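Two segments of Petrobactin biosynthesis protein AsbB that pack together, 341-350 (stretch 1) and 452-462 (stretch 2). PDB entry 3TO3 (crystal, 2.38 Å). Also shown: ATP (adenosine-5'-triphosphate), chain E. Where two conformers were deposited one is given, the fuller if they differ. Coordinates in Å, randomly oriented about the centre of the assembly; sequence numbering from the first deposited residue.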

# COMPACT_ATOMS: atom_id res chain seq x y z
N GLU B 341 11.32 -32.65 36.32
CA GLU B 341 12.21 -33.36 35.39
C GLU B 341 12.55 -32.52 34.15
O GLU B 341 13.73 -32.24 33.89
N SER B 342 11.53 -32.19 33.35
CA SER B 342 11.61 -31.33 32.16
C SER B 342 12.08 -29.92 32.44
O SER B 342 12.94 -29.39 31.74
N ARG B 343 11.48 -29.28 33.43
CA ARG B 343 11.87 -27.93 33.81
C ARG B 343 11.60 -26.96 32.65
O ARG B 343 12.35 -26.01 32.43
N VAL B 344 10.52 -27.22 31.94
CA VAL B 344 10.04 -26.36 30.89
C VAL B 344 9.88 -24.91 31.35
O VAL B 344 9.39 -24.66 32.45
N ILE B 345 10.30 -23.96 30.52
CA ILE B 345 10.11 -22.54 30.79
C ILE B 345 8.97 -22.04 29.92
O ILE B 345 8.94 -22.34 28.74
N LEU B 346 8.00 -21.33 30.50
CA LEU B 346 6.97 -20.66 29.68
C LEU B 346 7.17 -19.16 29.80
O LEU B 346 7.02 -18.63 30.89
N LEU B 347 7.54 -18.45 28.73
CA LEU B 347 7.77 -17.02 28.92
C LEU B 347 6.38 -16.39 28.97
O LEU B 347 5.64 -16.37 27.97
N LYS B 348 6.03 -15.83 30.12
CA LYS B 348 4.65 -15.46 30.35
C LYS B 348 4.36 -14.14 29.65
O LYS B 348 5.18 -13.22 29.74
N GLU B 349 3.21 -14.05 28.98
CA GLU B 349 2.78 -12.78 28.47
C GLU B 349 1.95 -12.28 29.64
O GLU B 349 0.77 -12.57 29.74
N PHE B 350 2.55 -11.43 30.47
CA PHE B 350 1.98 -11.23 31.79
C PHE B 350 1.16 -9.95 31.90
O PHE B 350 0.50 -9.68 32.91
N PRO B 452 21.96 -30.04 25.20
CA PRO B 452 20.58 -29.59 25.42
C PRO B 452 20.14 -29.81 26.86
O PRO B 452 20.28 -30.92 27.38
N VAL B 453 19.59 -28.76 27.47
CA VAL B 453 19.17 -28.77 28.87
C VAL B 453 17.64 -28.82 29.03
O VAL B 453 17.11 -29.71 29.69
N ARG B 454 16.96 -27.81 28.49
CA ARG B 454 15.54 -27.63 28.67
C ARG B 454 14.97 -26.73 27.56
O ARG B 454 15.74 -26.12 26.80
N ILE B 455 13.64 -26.70 27.44
CA ILE B 455 12.96 -25.91 26.42
C ILE B 455 12.17 -24.70 26.99
O ILE B 455 11.61 -24.76 28.09
N ALA B 456 12.15 -23.60 26.25
CA ALA B 456 11.37 -22.44 26.67
C ALA B 456 10.39 -22.16 25.56
O ALA B 456 10.75 -22.24 24.40
N LEU B 457 9.14 -21.86 25.92
CA LEU B 457 8.09 -21.71 24.92
C LEU B 457 7.52 -20.32 25.01
O LEU B 457 7.50 -19.71 26.09
N LYS B 458 7.10 -19.79 23.88
CA LYS B 458 6.54 -18.44 23.84
C LYS B 458 5.45 -18.36 22.78
O LYS B 458 5.23 -19.34 22.06
N ASP B 459 4.83 -17.18 22.68
CA ASP B 459 3.71 -16.89 21.80
C ASP B 459 2.49 -17.81 21.97
O ASP B 459 2.21 -18.64 21.10
N PHE B 460 1.83 -17.70 23.12
CA PHE B 460 0.56 -18.38 23.46
C PHE B 460 -0.73 -17.69 22.99
O PHE B 460 -1.72 -18.33 22.67
N HIS B 461 -0.71 -16.36 22.99
CA HIS B 461 -1.94 -15.64 22.90
C HIS B 461 -2.71 -15.94 21.60
O HIS B 461 -3.94 -16.01 21.60
N GLU B 462 -2.00 -16.00 20.48
CA GLU B 462 -2.63 -16.35 19.20
C GLU B 462 -2.80 -17.84 18.87
O GLU B 462 -3.86 -18.26 18.41

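Where two strands pair only briefly, side chains and waters must satisfy the polar groups that the ladder leaves behind, and these segments of AsbB illustrate the principle. The parallel ladder is short: Ile345 N donates to Ile455 O, Leu457 N to Ile345 O and Leu347 N to Leu457 O, each at 2.9 Å. Ile345 (m, t) lies on the same face as Ala456, their CB atoms 3.6 Å apart. On the other face, Leu346 (m, t) brings CD2 to 3.6 Å from Leu457 CD1 and 4.0 Å from Phe460 CZ, while Val344 (t) sets CG1 3.8 Å from Leu457 CD1.

Before the ladder, a side chain takes over. Arg454, with chi1 p, points toward stretch 1, and its NE donates to Arg343 O at 3.0 Å; a weak bond from NH2 reaches the same oxygen at 3.4 Å. The guanidinium of Arg343 (chi1 m) stacks on that of Arg454, centres 4.7 Å apart, despite their like charge, and Ile345 CG1 covers the opposite face of the Arg454 group. Ser342 O is served by water: water 1 donates to it at 3.0 Å and accepts from Ile455 N at 2.7 Å.

Beyond the ladder, Glu349 (m, t) points toward stretch 2 and its carboxylate receives backbone amides. Phe460 N donates to OE2 at 3.0 Å; His461 N gives OE1 a weak bond at 3.0 Å, and His461 ND1 another weak one at 3.4 Å. Asp459 N is 3.3 Å from Glu349 OE2 but poorly angled for a hydrogen bond; it donates instead to water 3 at 2.8 Å, and that water donates to Leu347 O and Glu349 OE2, both at 2.8 Å. Asp459 itself points away from stretch 1, its OD2 3.6 Å from Lys458 NZ in a salt bridge and 2.5 Å from ATP O3B.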

# COMPACT_ATOMS: atom_id res chain seq x y z
CB GLU B 341 11.57 -34.67 34.92
CG GLU B 341 11.14 -35.61 36.03
CD GLU B 341 10.52 -36.91 35.50
OE1 GLU B 341 9.59 -37.43 36.15
OE2 GLU B 341 10.95 -37.40 34.42
CB SER B 342 10.24 -31.22 31.51
OG SER B 342 10.16 -32.14 30.45
CB ARG B 343 13.33 -27.89 34.25
CG ARG B 343 13.63 -28.77 35.48
CD ARG B 343 15.10 -29.11 35.58
NE ARG B 343 15.96 -27.97 35.31
CZ ARG B 343 17.12 -28.05 34.67
NH1 ARG B 343 17.57 -29.22 34.24
NH2 ARG B 343 17.85 -26.96 34.47
CB VAL B 344 8.66 -26.84 30.43
CG1 VAL B 344 8.09 -25.90 29.39
CG2 VAL B 344 8.78 -28.26 29.88
CB ILE B 345 11.35 -21.75 30.37
CG1 ILE B 345 12.57 -22.22 31.14
CG2 ILE B 345 11.13 -20.24 30.52
CD1 ILE B 345 13.85 -21.87 30.41
CB LEU B 346 5.57 -21.03 30.15
CG LEU B 346 5.21 -22.51 30.08
CD1 LEU B 346 3.78 -22.66 30.50
CD2 LEU B 346 5.40 -23.07 28.72
CB LEU B 347 8.58 -16.43 27.77
CG LEU B 347 9.94 -17.08 27.55
CD1 LEU B 347 10.60 -16.52 26.32
CD2 LEU B 347 10.84 -16.88 28.81
CB LYS B 348 4.36 -15.35 31.85
CG LYS B 348 4.41 -16.67 32.62
CD LYS B 348 4.02 -16.45 34.11
CE LYS B 348 4.60 -17.54 35.06
NZ LYS B 348 6.05 -17.38 35.44
CB GLU B 349 1.90 -13.08 27.23
CG GLU B 349 2.76 -13.59 26.01
CD GLU B 349 2.05 -14.48 24.98
OE1 GLU B 349 0.81 -14.59 24.93
OE2 GLU B 349 2.76 -15.10 24.18
CB PHE B 350 3.07 -11.31 32.89
CG PHE B 350 4.12 -10.27 32.76
CD1 PHE B 350 5.27 -10.52 32.01
CD2 PHE B 350 3.96 -9.02 33.33
CE1 PHE B 350 6.23 -9.56 31.85
CE2 PHE B 350 4.93 -8.05 33.18
CZ PHE B 350 6.08 -8.33 32.44
CB PRO B 452 19.77 -30.45 24.44
CG PRO B 452 20.80 -30.85 23.35
CD PRO B 452 22.06 -31.07 24.16
CB VAL B 453 19.79 -27.60 29.67
CG1 VAL B 453 19.32 -27.63 31.12
CG2 VAL B 453 21.31 -27.69 29.62
CB ARG B 454 15.26 -27.07 30.08
CG ARG B 454 15.82 -25.67 30.31
CD ARG B 454 16.25 -25.46 31.73
NE ARG B 454 15.15 -25.04 32.60
CZ ARG B 454 15.19 -23.98 33.40
NH1 ARG B 454 16.26 -23.20 33.43
NH2 ARG B 454 14.15 -23.70 34.15
CB ILE B 455 12.02 -26.80 25.59
CG1 ILE B 455 11.80 -26.18 24.22
CG2 ILE B 455 10.71 -27.05 26.30
CD1 ILE B 455 13.13 -25.96 23.49
CB ALA B 456 12.25 -21.25 26.89
CB LEU B 457 6.99 -22.76 25.12
CG LEU B 457 7.51 -24.20 25.15
CD1 LEU B 457 6.61 -25.06 25.99
CD2 LEU B 457 7.64 -24.73 23.73
CB LYS B 458 7.63 -17.39 23.58
CG LYS B 458 8.49 -17.61 22.31
CD LYS B 458 9.50 -16.45 22.21
CE LYS B 458 10.28 -16.43 20.86
NZ LYS B 458 9.39 -16.10 19.70
CB ASP B 459 4.15 -16.85 20.33
CG ASP B 459 4.91 -15.58 19.98
OD1 ASP B 459 4.55 -14.50 20.49
OD2 ASP B 459 5.90 -15.67 19.21
CB PHE B 460 0.50 -18.59 24.98
CG PHE B 460 1.80 -19.08 25.53
CD1 PHE B 460 2.43 -20.17 24.95
CD2 PHE B 460 2.45 -18.39 26.56
CE1 PHE B 460 3.65 -20.62 25.44
CE2 PHE B 460 3.68 -18.82 27.03
CZ PHE B 460 4.28 -19.93 26.48
CB HIS B 461 -1.69 -14.15 23.10
CG HIS B 461 -1.01 -13.50 21.94
ND1 HIS B 461 0.35 -13.58 21.74
CD2 HIS B 461 -1.50 -12.79 20.90
CE1 HIS B 461 0.67 -12.93 20.64
NE2 HIS B 461 -0.44 -12.45 20.10
CB GLU B 462 -1.91 -15.65 18.04
CG GLU B 462 -0.39 -15.83 18.06
CD GLU B 462 0.32 -14.91 17.07
OE1 GLU B 462 -0.37 -14.14 16.36
OE2 GLU B 462 1.58 -14.97 17.01
PB ATP E . 5.28 -13.26 16.33
O1B ATP E . 5.38 -11.76 16.25
O2B ATP E . 3.84 -13.66 16.45
O3B ATP E . 6.12 -13.77 17.55
PA ATP E . 5.33 -13.68 13.64
O1A ATP E . 4.63 -12.33 13.62
O2A ATP E . 4.40 -14.83 13.27
O3A ATP E . 5.90 -13.94 15.07
O5' ATP E . 6.52 -13.60 12.62
C5' ATP E . 7.67 -14.34 12.81
C4' ATP E . 8.51 -14.51 11.68
O4' ATP E . 9.40 -15.66 11.90
C3' ATP E . 7.71 -14.84 10.48
O3' ATP E . 7.93 -13.89 9.50
C2' ATP E . 8.19 -16.17 10.05
O2' ATP E . 8.21 -16.26 8.69
C1' ATP E . 9.56 -16.21 10.63
N9 ATP E . 10.18 -17.51 10.66
C8 ATP E . 11.41 -17.77 10.19
N7 ATP E . 11.67 -19.07 10.39
C5 ATP E . 10.60 -19.64 10.99
C6 ATP E . 10.34 -20.95 11.43
N6 ATP E . 11.32 -21.97 11.24
N1 ATP E . 9.15 -21.21 12.02
C2 ATP E . 8.23 -20.24 12.19
N3 ATP E . 8.46 -18.97 11.78
C4 ATP E . 9.63 -18.64 11.18
O HOH W 1 12.39 -28.58 28.95
O HOH W 2 15.63 -30.74 31.85
O HOH W 3 5.13 -16.18 25.26